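Local coordinates for 1H-3-hydroxy-4-oxoquinoline 2,4-dioxygenase (Pseudomonas putida, PDB 3IBT), which catalyses the cofactor-independent, oxygen-consuming ring cleavage of 3-hydroxy-1H-quinolin-4-one to N-formylanthranilate and carbon monoxide, at residues M1-V6 against L10-E15; D33-K38 against R167-W172; F37-P42 against E249-V254; D69-A74 against N101-E106; G85-Q90 against A110-K115. One frame throughout, in Å; residues are numbered along the deposited sequence.

Contact 1 (M1-V6 against L10-E15)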
# COMPACT_ATOMS: atom_id res chain seq x y z
N MSE A 1 2.40 8.12 -18.47
CA MSE A 1 3.79 8.66 -18.40
C MSE A 1 4.75 7.47 -18.39
O MSE A 1 4.34 6.33 -18.68
CB MSE A 1 3.97 9.55 -17.17
CG MSE A 1 2.66 9.92 -16.43
SE MSE A 1 1.77 8.45 -15.36
CE MSE A 1 0.22 8.06 -16.56
N GLN A 2 6.03 7.73 -18.06
CA GLN A 2 7.13 6.73 -18.09
C GLN A 2 6.73 5.30 -17.77
O GLN A 2 6.10 5.04 -16.75
CB GLN A 2 8.22 7.13 -17.11
CG GLN A 2 8.66 8.55 -17.24
CD GLN A 2 9.92 8.74 -16.45
OE1 GLN A 2 9.86 9.30 -15.28
NE2 GLN A 2 11.09 8.24 -17.03
N SER A 3 7.15 4.36 -18.62
CA SER A 3 6.67 2.98 -18.48
C SER A 3 7.63 1.88 -18.90
O SER A 3 7.40 1.26 -19.91
CB SER A 3 5.35 2.82 -19.22
OG SER A 3 5.38 3.57 -20.43
N LEU A 4 8.68 1.62 -18.12
CA LEU A 4 9.46 0.39 -18.25
C LEU A 4 8.59 -0.81 -17.89
O LEU A 4 7.75 -0.72 -16.97
CB LEU A 4 10.71 0.43 -17.35
CG LEU A 4 11.61 -0.82 -17.16
CD1 LEU A 4 12.93 -0.69 -17.98
CD2 LEU A 4 11.95 -0.96 -15.64
N ASN A 5 8.77 -1.92 -18.61
CA ASN A 5 8.01 -3.16 -18.38
C ASN A 5 8.88 -4.28 -17.78
O ASN A 5 10.11 -4.35 -18.03
CB ASN A 5 7.37 -3.68 -19.67
CG ASN A 5 8.23 -4.71 -20.35
OD1 ASN A 5 9.29 -4.38 -20.88
ND2 ASN A 5 7.81 -5.97 -20.28
N VAL A 6 8.23 -5.16 -17.02
CA VAL A 6 8.95 -6.14 -16.23
C VAL A 6 8.22 -7.47 -16.33
O VAL A 6 7.01 -7.51 -16.62
CB VAL A 6 9.08 -5.68 -14.72
CG1 VAL A 6 10.14 -4.60 -14.58
CG2 VAL A 6 7.76 -5.18 -14.17
N LEU A 10 3.66 -4.94 -18.23
CA LEU A 10 4.09 -3.61 -17.98
C LEU A 10 3.47 -3.01 -16.72
O LEU A 10 2.52 -3.55 -16.14
CB LEU A 10 3.76 -2.74 -19.19
CG LEU A 10 4.19 -1.28 -19.01
CD1 LEU A 10 5.20 -0.90 -20.03
CD2 LEU A 10 2.97 -0.39 -19.08
N MSE A 11 4.06 -1.89 -16.30
CA MSE A 11 3.45 -0.95 -15.38
C MSE A 11 3.99 0.44 -15.75
O MSE A 11 5.25 0.67 -15.81
CB MSE A 11 3.84 -1.30 -13.95
CG MSE A 11 5.15 -2.10 -13.90
SE MSE A 11 5.45 -3.09 -12.21
CE MSE A 11 3.64 -3.92 -11.82
N THR A 12 3.01 1.36 -16.02
CA THR A 12 3.36 2.76 -16.17
C THR A 12 3.84 3.29 -14.80
O THR A 12 3.31 2.88 -13.75
CB THR A 12 2.19 3.61 -16.73
OG1 THR A 12 0.92 3.08 -16.25
CG2 THR A 12 2.21 3.64 -18.33
N TYR A 13 4.84 4.16 -14.79
CA TYR A 13 5.30 4.71 -13.51
C TYR A 13 5.69 6.17 -13.62
O TYR A 13 6.21 6.60 -14.65
CB TYR A 13 6.43 3.86 -12.90
CG TYR A 13 7.81 4.11 -13.48
CD1 TYR A 13 8.66 5.08 -12.94
CD2 TYR A 13 8.29 3.38 -14.58
CE1 TYR A 13 9.94 5.33 -13.46
CE2 TYR A 13 9.58 3.62 -15.11
CZ TYR A 13 10.39 4.60 -14.54
OH TYR A 13 11.63 4.85 -15.03
N SER A 14 5.44 6.93 -12.56
CA SER A 14 5.83 8.36 -12.51
C SER A 14 7.12 8.54 -11.74
O SER A 14 7.43 7.75 -10.83
CB SER A 14 4.74 9.25 -11.90
OG SER A 14 4.68 9.11 -10.48
N GLU A 15 7.86 9.57 -12.13
CA GLU A 15 9.12 9.85 -11.52
C GLU A 15 9.14 11.32 -11.22
O GLU A 15 8.75 12.14 -12.07
CB GLU A 15 10.24 9.50 -12.46
CG GLU A 15 11.46 8.97 -11.76
CD GLU A 15 12.54 8.57 -12.75
OE1 GLU A 15 12.44 8.93 -13.96
OE2 GLU A 15 13.50 7.90 -12.32
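Gln-2 and Tyr-13 meet near the open end of the N-terminal beta hairpin, whose strands 5-6 and 9-16 form one border of the alpha/beta-hydrolase sheet. The hydrogen bond across the two segments is a backbone one, from Tyr-13 N to Gln-2 O; it is nearly straight, though its modelled length is too short to be trusted. Two side-chain oxygens of the second strand have partners outside the segments: Thr-12 OG1 bonds to Asp-54, while Glu-15 OE2 accepts a hydrogen bond from His-49 and forms a salt bridge with Lys-84.

A CH-pi contact follows from the same pairing. Gln-2 CB stands over the Tyr-13 ring, 4.2 Å from its centroid and only 12° off the normal. The Tyr-13 first torsion (80°) sets CG between the backbone N and the carbonyl carbon, turning the ring back toward the first segment although its CB leads away. Phe-80 of helix 70-83 meets this ring edge-to-face, so an aromatic residue suits the buried place well.

Apolar contacts complete the pairing. Leu-4 CB lies 4.1 Å from Tyr-13 CE2, and Asn-5 lends its aliphatic CB to Leu-10 CD1 at 3.5 Å. On the buried side, beside Phe-80, the selenomethionine Met-11 crosses Val-6 at about a right angle, its SE 3.7 Å from Val-6 CG2.

Contact 2 (D33-K38 against R167-W172)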
# COMPACT_ATOMS: atom_id res chain seq x y z
N ASP A 33 -4.01 3.79 -7.79
CA ASP A 33 -3.08 4.32 -8.71
C ASP A 33 -1.93 5.13 -8.13
O ASP A 33 -1.88 5.34 -6.92
CB ASP A 33 -3.81 5.16 -9.71
CG ASP A 33 -3.13 5.09 -10.98
OD1 ASP A 33 -2.25 4.20 -11.01
OD2 ASP A 33 -3.43 5.88 -11.92
N HIS A 34 -1.02 5.58 -8.99
CA HIS A 34 -0.02 6.56 -8.59
C HIS A 34 -0.74 7.86 -8.18
O HIS A 34 -0.21 8.67 -7.40
CB HIS A 34 0.98 6.78 -9.73
CG HIS A 34 0.41 7.54 -10.89
ND1 HIS A 34 -0.75 7.18 -11.52
CD2 HIS A 34 0.86 8.65 -11.53
CE1 HIS A 34 -1.01 8.02 -12.51
NE2 HIS A 34 -0.05 8.92 -12.53
N ARG A 35 -1.97 8.04 -8.67
CA ARG A 35 -2.80 9.19 -8.27
C ARG A 35 -3.18 9.13 -6.76
O ARG A 35 -3.62 10.10 -6.16
CB ARG A 35 -4.04 9.28 -9.18
CG ARG A 35 -3.67 9.44 -10.65
CD ARG A 35 -4.86 9.26 -11.63
NE ARG A 35 -5.42 7.90 -11.62
CZ ARG A 35 -6.63 7.54 -12.06
NH1 ARG A 35 -7.46 8.46 -12.54
NH2 ARG A 35 -7.04 6.27 -11.99
N LEU A 36 -3.01 7.99 -6.12
CA LEU A 36 -3.18 7.99 -4.68
C LEU A 36 -2.15 8.95 -4.08
O LEU A 36 -2.37 9.53 -3.02
CB LEU A 36 -3.04 6.58 -4.10
CG LEU A 36 -3.29 6.43 -2.58
CD1 LEU A 36 -4.71 6.86 -2.17
CD2 LEU A 36 -3.03 5.01 -2.09
N PHE A 37 -1.03 9.12 -4.76
CA PHE A 37 0.06 9.84 -4.17
C PHE A 37 0.13 11.27 -4.65
O PHE A 37 1.13 11.93 -4.45
CB PHE A 37 1.40 9.12 -4.41
CG PHE A 37 1.47 7.74 -3.80
CD1 PHE A 37 1.41 6.60 -4.62
CD2 PHE A 37 1.56 7.57 -2.42
CE1 PHE A 37 1.45 5.31 -4.09
CE2 PHE A 37 1.58 6.28 -1.86
CZ PHE A 37 1.54 5.14 -2.70
N LYS A 38 -0.95 11.76 -5.23
CA LYS A 38 -0.86 12.96 -6.01
C LYS A 38 -0.47 14.13 -5.14
O LYS A 38 0.26 15.03 -5.61
CB LYS A 38 -2.15 13.26 -6.79
CG LYS A 38 -3.35 13.65 -5.94
CD LYS A 38 -4.50 14.03 -6.85
CE LYS A 38 -5.50 14.92 -6.10
NZ LYS A 38 -6.96 14.67 -6.39
N ARG A 167 -14.48 7.91 -6.17
CA ARG A 167 -15.52 8.01 -7.20
C ARG A 167 -14.98 7.93 -8.58
O ARG A 167 -15.75 7.83 -9.50
CB ARG A 167 -16.33 9.30 -7.11
CG ARG A 167 -17.41 9.24 -6.07
CD ARG A 167 -17.56 10.58 -5.37
NE ARG A 167 -18.21 10.46 -4.06
CZ ARG A 167 -18.81 11.48 -3.43
NH1 ARG A 167 -18.83 12.70 -3.97
NH2 ARG A 167 -19.39 11.26 -2.25
N ASN A 168 -13.68 8.01 -8.75
CA ASN A 168 -13.16 8.16 -10.09
C ASN A 168 -11.91 7.33 -10.36
O ASN A 168 -11.65 6.92 -11.50
CB ASN A 168 -12.97 9.65 -10.44
CG ASN A 168 -14.29 10.37 -10.77
OD1 ASN A 168 -15.21 10.42 -9.94
ND2 ASN A 168 -14.38 10.94 -11.98
N GLU A 169 -11.14 7.08 -9.30
CA GLU A 169 -9.99 6.19 -9.42
C GLU A 169 -10.47 4.76 -9.31
O GLU A 169 -10.54 4.03 -10.30
CB GLU A 169 -8.93 6.47 -8.32
CG GLU A 169 -7.70 7.32 -8.72
CD GLU A 169 -8.00 8.83 -8.81
OE1 GLU A 169 -8.79 9.30 -7.94
OE2 GLU A 169 -7.45 9.53 -9.72
N MSE A 170 -10.82 4.38 -8.09
CA MSE A 170 -10.95 2.99 -7.71
C MSE A 170 -12.12 2.29 -8.39
O MSE A 170 -11.97 1.15 -8.85
CB MSE A 170 -11.07 2.87 -6.19
CG MSE A 170 -9.90 3.40 -5.45
SE MSE A 170 -9.87 2.63 -3.60
CE MSE A 170 -11.26 3.79 -2.76
N PRO A 171 -13.29 2.96 -8.47
CA PRO A 171 -14.38 2.15 -8.96
C PRO A 171 -14.29 2.04 -10.50
O PRO A 171 -14.98 1.24 -11.11
CB PRO A 171 -15.63 2.93 -8.49
CG PRO A 171 -15.11 4.15 -7.73
CD PRO A 171 -13.71 4.34 -8.20
N TRP A 172 -13.39 2.82 -11.08
CA TRP A 172 -13.11 2.85 -12.51
C TRP A 172 -12.48 1.55 -13.01
O TRP A 172 -12.74 1.13 -14.15
CB TRP A 172 -12.21 4.06 -12.82
CG TRP A 172 -11.61 4.07 -14.17
CD1 TRP A 172 -12.24 4.40 -15.32
CD2 TRP A 172 -10.26 3.75 -14.52
NE1 TRP A 172 -11.37 4.30 -16.38
CE2 TRP A 172 -10.14 3.89 -15.92
CE3 TRP A 172 -9.13 3.34 -13.78
CZ2 TRP A 172 -8.94 3.65 -16.62
CZ3 TRP A 172 -7.93 3.10 -14.48
CH2 TRP A 172 -7.85 3.26 -15.89
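Arg-35 and Glu-169 both fold their chains to meet: the arginine bends at its third torsion (-65°), the glutamate at its second (77°). The two side chains come from opposite directions, and the glutamate lies over a face of the guanidinium, with the two flat groups turned 73° apart. Glu-169 CG stands 3.4 Å above the guanidinium plane of Arg-35, over its centre, and Glu-169 OE2 is 3.0 Å from Arg-35 NH1. Because that oxygen is well out of the plane, this salt bridge is one of charges alone, with no N-H aimed at the carboxylate.

A second salt bridge, within the loop, contains a bent hydrogen bond. Arg-35 NE donates to Asp-33 OD2 at 2.9 Å; the oxygen, tilted out of the guanidinium plane, receives it on the lone pair that faces away from its carboxylate partner, and the bond helps to place the guanidinium. At the guanidinium edge Trp-172 CE3 approaches Arg-35 NH2 to 4.0 Å. Glu-169 OE1 has a weak hydrogen bond of its own with His-165.

The contact joins the loop after strand 23-27 to the end of helix 160-169, in the helical cap of this alpha/beta-hydrolase fold. Glu-169 lies about 6 Å, side chain to side chain, from Gln-32, which probably binds substrate. A long arginine can serve two carboxylates at once, and its positive charge probably eases the cost of burying Glu-169.

Contact 3 (F37-P42 against E249-V254)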
# COMPACT_ATOMS: atom_id res chain seq x y z
N PHE A 37 -1.03 9.12 -4.76
CA PHE A 37 0.06 9.84 -4.17
C PHE A 37 0.13 11.27 -4.65
O PHE A 37 1.13 11.93 -4.45
CB PHE A 37 1.40 9.12 -4.41
CG PHE A 37 1.47 7.74 -3.80
CD1 PHE A 37 1.41 6.60 -4.62
CD2 PHE A 37 1.56 7.57 -2.42
CE1 PHE A 37 1.45 5.31 -4.09
CE2 PHE A 37 1.58 6.28 -1.86
CZ PHE A 37 1.54 5.14 -2.70
N LYS A 38 -0.95 11.76 -5.23
CA LYS A 38 -0.86 12.96 -6.01
C LYS A 38 -0.47 14.13 -5.14
O LYS A 38 0.26 15.03 -5.61
CB LYS A 38 -2.15 13.26 -6.79
CG LYS A 38 -3.35 13.65 -5.94
CD LYS A 38 -4.50 14.03 -6.85
CE LYS A 38 -5.50 14.92 -6.10
NZ LYS A 38 -6.96 14.67 -6.39
N ASN A 39 -0.94 14.10 -3.87
CA ASN A 39 -0.67 15.19 -2.92
C ASN A 39 0.65 14.99 -2.24
O ASN A 39 1.38 15.94 -2.05
CB ASN A 39 -1.77 15.36 -1.87
CG ASN A 39 -3.09 15.81 -2.47
OD1 ASN A 39 -3.14 16.44 -3.55
ND2 ASN A 39 -4.20 15.48 -1.77
N LEU A 40 0.98 13.75 -1.93
CA LEU A 40 2.18 13.44 -1.14
C LEU A 40 3.50 13.50 -1.94
O LEU A 40 4.54 13.94 -1.44
CB LEU A 40 1.98 12.10 -0.45
CG LEU A 40 3.18 11.34 0.04
CD1 LEU A 40 3.88 12.17 1.09
CD2 LEU A 40 2.66 10.08 0.56
N ALA A 41 3.45 13.07 -3.18
CA ALA A 41 4.64 13.00 -4.01
C ALA A 41 5.28 14.34 -4.25
O ALA A 41 6.49 14.45 -4.04
CB ALA A 41 4.39 12.27 -5.32
N PRO A 42 4.52 15.37 -4.70
CA PRO A 42 5.24 16.63 -4.97
C PRO A 42 5.97 17.16 -3.74
O PRO A 42 6.96 17.83 -3.88
CB PRO A 42 4.14 17.58 -5.41
CG PRO A 42 3.12 16.68 -5.99
CD PRO A 42 3.09 15.53 -5.01
N GLU A 249 -5.88 12.45 2.46
CA GLU A 249 -6.47 13.30 3.50
C GLU A 249 -5.45 14.23 4.23
O GLU A 249 -5.76 15.39 4.59
CB GLU A 249 -7.23 12.44 4.51
CG GLU A 249 -8.13 13.28 5.39
CD GLU A 249 -8.84 12.46 6.49
OE1 GLU A 249 -8.35 11.32 6.79
OE2 GLU A 249 -9.88 12.96 7.03
N ASN A 250 -4.25 13.73 4.50
CA ASN A 250 -3.32 14.51 5.26
C ASN A 250 -1.92 14.46 4.72
O ASN A 250 -1.00 14.02 5.41
CB ASN A 250 -3.35 14.09 6.72
CG ASN A 250 -4.55 14.68 7.48
OD1 ASN A 250 -4.82 15.89 7.44
ND2 ASN A 250 -5.28 13.81 8.18
N PRO A 251 -1.73 14.97 3.49
CA PRO A 251 -0.41 14.81 2.89
C PRO A 251 0.68 15.50 3.72
O PRO A 251 1.74 14.93 3.84
CB PRO A 251 -0.54 15.44 1.50
CG PRO A 251 -1.74 16.31 1.58
CD PRO A 251 -2.65 15.72 2.62
N VAL A 252 0.42 16.68 4.32
CA VAL A 252 1.47 17.38 5.07
C VAL A 252 1.93 16.49 6.20
O VAL A 252 3.14 16.37 6.45
CB VAL A 252 1.02 18.74 5.63
CG1 VAL A 252 2.00 19.27 6.68
CG2 VAL A 252 0.89 19.74 4.51
N ALA A 253 0.99 15.82 6.86
CA ALA A 253 1.37 14.99 8.00
C ALA A 253 2.19 13.79 7.54
O ALA A 253 3.33 13.59 8.02
CB ALA A 253 0.19 14.58 8.74
N VAL A 254 1.66 13.01 6.58
CA VAL A 254 2.39 11.86 6.06
C VAL A 254 3.80 12.22 5.56
O VAL A 254 4.74 11.48 5.78
CB VAL A 254 1.63 11.14 4.97
CG1 VAL A 254 2.45 9.99 4.43
CG2 VAL A 254 0.34 10.60 5.51
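Leu-40 with Val-254, and Asn-39 with Pro-251, make an apolar helix-to-helix contact, with no hydrogen bond between the segments, where the first turns of helices 40-44 and 251-261 pack together against the central sheet of the alpha/beta-hydrolase fold. The backbones come close: Leu-40 CA and Pro-251 CA are 5.0 Å apart.

The proline ring does the touching on one side. Its CG lies 3.6 Å from Asn-39 CB, and Pro-251 CB reaches 4.1 Å from Leu-40 N. Proline suits the first turn of a helix, where its missing N-H costs no bond, and its compact ring probably helps the near approach. Deeper in, Leu-40 swings CG roughly opposite its backbone N (chi1 160°), which carries CD2 to 3.9 Å from Val-254 CG1; the two branched chains cross at about a right angle. Leu-40 also rests on Leu-26 of strand 23-27 and on Ala-255 and Ile-258 of the partner helix, and lies about 7 Å, side chain to side chain, from Thr-94, a probable substrate-binding residue.

Asn-39 divides its side chain: CB packs on the proline, while ND2 bonds to Asp-161 and, weakly, to Leu-248 O, both outside the two segments. The chemistry thus implies a seam held by burial of hydrocarbon.

Contact 4 (D69-A74 against N101-E106)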
# COMPACT_ATOMS: atom_id res chain seq x y z
N ASP A 69 -0.63 -13.77 -8.38
CA ASP A 69 -0.47 -13.72 -6.93
C ASP A 69 -0.01 -12.31 -6.53
O ASP A 69 0.59 -11.56 -7.33
CB ASP A 69 0.64 -14.69 -6.43
CG ASP A 69 0.15 -16.14 -6.16
OD1 ASP A 69 -0.92 -16.38 -5.52
OD2 ASP A 69 0.90 -17.08 -6.52
N SER A 70 -0.29 -12.00 -5.26
CA SER A 70 0.36 -10.94 -4.50
C SER A 70 1.89 -11.13 -4.48
O SER A 70 2.66 -10.17 -4.23
CB SER A 70 -0.19 -10.90 -3.05
OG SER A 70 0.79 -10.48 -2.11
N GLN A 71 2.31 -12.37 -4.73
CA GLN A 71 3.75 -12.72 -4.83
C GLN A 71 4.41 -12.41 -6.17
O GLN A 71 5.62 -12.14 -6.20
CB GLN A 71 4.00 -14.18 -4.42
CG GLN A 71 4.29 -14.31 -2.95
CD GLN A 71 3.88 -15.63 -2.41
OE1 GLN A 71 3.18 -16.41 -3.07
NE2 GLN A 71 4.32 -15.92 -1.19
N THR A 72 3.64 -12.44 -7.25
CA THR A 72 4.17 -12.00 -8.54
C THR A 72 4.28 -10.46 -8.59
O THR A 72 5.12 -9.96 -9.32
CB THR A 72 3.40 -12.54 -9.77
OG1 THR A 72 2.25 -11.71 -10.05
CG2 THR A 72 2.94 -13.99 -9.55
N LEU A 73 3.46 -9.73 -7.79
CA LEU A 73 3.53 -8.25 -7.80
C LEU A 73 4.86 -7.82 -7.24
O LEU A 73 5.52 -6.94 -7.80
CB LEU A 73 2.40 -7.58 -7.05
CG LEU A 73 1.07 -7.56 -7.78
CD1 LEU A 73 0.01 -6.84 -6.91
CD2 LEU A 73 1.18 -6.87 -9.07
N ALA A 74 5.25 -8.47 -6.14
CA ALA A 74 6.63 -8.50 -5.64
C ALA A 74 7.66 -8.74 -6.74
O ALA A 74 8.67 -8.02 -6.85
CB ALA A 74 6.77 -9.62 -4.65
N ASN A 101 5.26 -5.04 -0.09
CA ASN A 101 6.34 -4.40 0.63
C ASN A 101 7.14 -5.37 1.52
O ASN A 101 8.37 -5.53 1.35
CB ASN A 101 5.75 -3.26 1.47
CG ASN A 101 6.79 -2.36 2.08
OD1 ASN A 101 7.97 -2.73 2.20
ND2 ASN A 101 6.37 -1.16 2.48
N ILE A 102 6.45 -6.04 2.45
CA ILE A 102 7.12 -6.95 3.35
C ILE A 102 7.74 -8.15 2.64
O ILE A 102 8.79 -8.65 3.04
CB ILE A 102 6.20 -7.37 4.49
CG1 ILE A 102 5.82 -6.13 5.26
CG2 ILE A 102 6.90 -8.30 5.47
CD1 ILE A 102 7.00 -5.37 5.78
N ASP A 103 7.11 -8.58 1.55
CA ASP A 103 7.68 -9.68 0.77
C ASP A 103 9.07 -9.29 0.26
O ASP A 103 10.01 -10.10 0.25
CB ASP A 103 6.78 -10.04 -0.41
CG ASP A 103 6.96 -11.50 -0.86
OD1 ASP A 103 7.01 -12.39 0.03
OD2 ASP A 103 7.05 -11.79 -2.08
N VAL A 104 9.21 -8.03 -0.13
CA VAL A 104 10.44 -7.59 -0.74
C VAL A 104 11.47 -7.43 0.35
O VAL A 104 12.61 -7.83 0.18
CB VAL A 104 10.24 -6.34 -1.57
CG1 VAL A 104 11.56 -5.73 -1.94
CG2 VAL A 104 9.45 -6.68 -2.81
N CYS A 105 11.06 -6.90 1.50
CA CYS A 105 11.96 -6.82 2.64
C CYS A 105 12.47 -8.19 3.00
O CYS A 105 13.57 -8.33 3.52
CB CYS A 105 11.28 -6.22 3.85
SG CYS A 105 11.13 -4.42 3.80
N GLU A 106 11.66 -9.21 2.70
CA GLU A 106 12.02 -10.59 3.00
C GLU A 106 12.83 -11.23 1.88
O GLU A 106 13.69 -12.07 2.14
CB GLU A 106 10.79 -11.45 3.30
CG GLU A 106 11.08 -12.80 4.03
CD GLU A 106 9.94 -13.83 3.93
OE1 GLU A 106 8.79 -13.43 3.65
OE2 GLU A 106 10.18 -15.05 4.15
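Asp-103 OD2 is approached from helix 70-83 by two carbons, Ala-74 CB at 3.4 Å and Gln-71 CG at 3.8 Å, and receives no hydrogen bond from that segment. The aspartate's first torsion (-154°) turns its carboxylate roughly opposite the backbone N, out toward the facing helix; its other oxygen, OD1, has a long, weak ion pair with Arg-198, which also forms a salt bridge with Glu-106. Gln-71 suits the outer border, where its CG packs while its amide extends beyond.

Deeper in the interface Ala-74 CB faces Val-104 CG2 at 4.4 Å. Alanine is small enough to sit between the helices here: the axes of segments 70-74 and 101-106 approach to 9.3 Å and cross at -58°.

Helix 97-107, which follows the strand and turn corresponding to the nucleophile elbow of alpha/beta hydrolases, lays Val-104 on Met-91 of strand 89-94, while Asn-101 bonds to Ser-93 and to Thr-116 of strand 115-119. Helix 70-83 thus packs beside a helix that itself rests on these two strands.

Contact 5 (G85-Q90 against A110-K115); sequences GIRDFQ and AARLPK
Gln-90 and Leu-113 mark the nearest approach of two backbones that run almost parallel, their touching parts only 12° apart in direction, with Gln-90 CA 6.6 Å from Leu-113 CA and no backbone hydrogen bond between them. Side chains fill the gap. Phe-89 and Leu-113 form the buried part: Leu-113 CD2 lies 3.7 Å from Phe-89 CZ, meeting the ring obliquely. With chi1 at 79° the phenylalanine ring folds back over its own backbone and round to the leucine. Large apolar residues fit here, because Leu-108 touches both and Phe-25 meets the Phe-89 ring with planes about 80° apart.

Topologically these segments lead into the two parallel strands of a beta-alpha-beta crossover: strand 89-94, helix 97-107 and strand 115-119, whose strands are neighbours in the sheet. The contact closes the unit at the beginning of both strands, away from the annotated sites.

Nearer the surface, Arg-112 bends at its second torsion (97°) and sends NH1 to the carbonyl oxygen of Arg-87 in a hydrogen bond whose modelled length is doubtful. If the bond is real, the long arginine chain is what lets it span the distance. Arg-87 CG comes over a face of the Arg-112 guanidinium, 4.1 Å from its NH2, while the charged end of Arg-87 leads away. At the opposite end Gln-90 CG lies 4.3 Å from Lys-115 O, and Lys-115 NZ turns to Phe-261, bonding to its carbonyl and making a cation-pi contact with its ring.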
# COMPACT_ATOMS: atom_id res chain seq x y z
N GLY A 85 18.48 -0.42 -12.43
CA GLY A 85 19.80 -0.42 -11.79
C GLY A 85 19.85 0.37 -10.49
O GLY A 85 20.61 1.34 -10.39
N ILE A 86 19.06 -0.04 -9.50
CA ILE A 86 18.92 0.74 -8.30
C ILE A 86 19.29 -0.06 -7.06
O ILE A 86 18.42 -0.67 -6.47
CB ILE A 86 17.46 1.23 -8.12
CG1 ILE A 86 16.79 1.55 -9.46
CG2 ILE A 86 17.40 2.39 -7.11
CD1 ILE A 86 15.29 1.90 -9.37
N ARG A 87 20.56 -0.03 -6.64
CA ARG A 87 20.96 -0.72 -5.38
C ARG A 87 20.39 -0.13 -4.06
O ARG A 87 19.92 -0.89 -3.20
CB ARG A 87 22.49 -0.95 -5.30
CG ARG A 87 22.96 -2.35 -5.76
CD ARG A 87 24.43 -2.33 -6.30
NE ARG A 87 24.51 -1.99 -7.75
CZ ARG A 87 25.64 -1.93 -8.48
NH1 ARG A 87 25.60 -1.60 -9.79
NH2 ARG A 87 26.84 -2.20 -7.92
N ASP A 88 20.39 1.19 -3.89
CA ASP A 88 19.91 1.80 -2.62
C ASP A 88 18.51 2.42 -2.75
O ASP A 88 18.27 3.26 -3.62
CB ASP A 88 20.91 2.85 -2.08
CG ASP A 88 22.33 2.71 -2.70
OD1 ASP A 88 22.85 1.56 -2.75
OD2 ASP A 88 22.94 3.74 -3.13
N PHE A 89 17.58 1.98 -1.91
CA PHE A 89 16.18 2.46 -1.99
C PHE A 89 15.29 2.03 -0.82
O PHE A 89 15.59 1.08 -0.10
CB PHE A 89 15.51 2.04 -3.31
CG PHE A 89 15.05 0.62 -3.32
CD1 PHE A 89 13.72 0.30 -3.04
CD2 PHE A 89 15.94 -0.41 -3.58
CE1 PHE A 89 13.28 -1.02 -3.04
CE2 PHE A 89 15.51 -1.73 -3.59
CZ PHE A 89 14.18 -2.03 -3.31
N GLN A 90 14.18 2.74 -0.66
CA GLN A 90 13.22 2.48 0.37
C GLN A 90 11.88 2.37 -0.31
O GLN A 90 11.79 2.67 -1.52
CB GLN A 90 13.23 3.63 1.34
CG GLN A 90 14.36 3.48 2.28
CD GLN A 90 15.17 4.73 2.41
OE1 GLN A 90 15.49 5.39 1.41
NE2 GLN A 90 15.51 5.09 3.65
N ALA A 110 17.55 -7.76 4.97
CA ALA A 110 17.18 -6.67 5.87
C ALA A 110 18.36 -5.73 5.77
O ALA A 110 18.21 -4.54 5.56
CB ALA A 110 17.04 -7.16 7.26
N ALA A 111 19.55 -6.30 5.90
CA ALA A 111 20.79 -5.60 5.65
C ALA A 111 20.63 -4.67 4.46
O ALA A 111 20.91 -3.49 4.58
CB ALA A 111 21.90 -6.61 5.39
N ARG A 112 20.14 -5.19 3.34
CA ARG A 112 19.89 -4.40 2.13
C ARG A 112 18.93 -3.21 2.35
O ARG A 112 19.31 -2.04 2.26
CB ARG A 112 19.32 -5.31 1.06
CG ARG A 112 19.36 -4.77 -0.35
CD ARG A 112 20.58 -5.29 -1.10
NE ARG A 112 20.33 -5.41 -2.54
CZ ARG A 112 19.96 -4.40 -3.34
NH1 ARG A 112 19.74 -3.19 -2.85
NH2 ARG A 112 19.79 -4.61 -4.64
N LEU A 113 17.68 -3.49 2.64
CA LEU A 113 16.82 -2.39 3.04
C LEU A 113 16.36 -2.52 4.49
O LEU A 113 15.45 -3.29 4.80
CB LEU A 113 15.68 -2.18 2.04
CG LEU A 113 15.00 -3.37 1.43
CD1 LEU A 113 14.20 -3.98 2.48
CD2 LEU A 113 14.12 -2.83 0.35
N PRO A 114 17.03 -1.75 5.38
CA PRO A 114 16.86 -1.84 6.84
C PRO A 114 15.61 -1.16 7.41
O PRO A 114 15.43 -1.18 8.63
CB PRO A 114 18.14 -1.17 7.37
CG PRO A 114 18.60 -0.24 6.27
CD PRO A 114 18.01 -0.72 4.98
N LYS A 115 14.80 -0.55 6.55
CA LYS A 115 13.62 0.25 6.93
C LYS A 115 12.56 0.27 5.86
O LYS A 115 12.85 0.28 4.66
CB LYS A 115 13.99 1.68 7.16
CG LYS A 115 14.78 1.93 8.37
CD LYS A 115 14.67 3.39 8.77
CE LYS A 115 15.96 3.91 9.37
NZ LYS A 115 15.71 5.24 10.02

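In the fold
From the N terminus, contact 1 closes a short hairpin at the sheet border before any other contact opens, yet it touches contact 2 where Met-1 and Ser-14 pack on His-34. Contacts 2 and 3 start from overlapping segments that share Phe-37 and Lys-38: one closes a long loop at helix 160-169 in the cap, the other a still longer one at helix 251-261 near the C terminus. Contacts 4 and 5 both fall within those two loops. Their own segments alternate along the chain, so they cross, tying helix 70-83 and strand 89-94 to helix 97-107 and the approach to strand 115-119; Cys-105 against Leu-113 joins them.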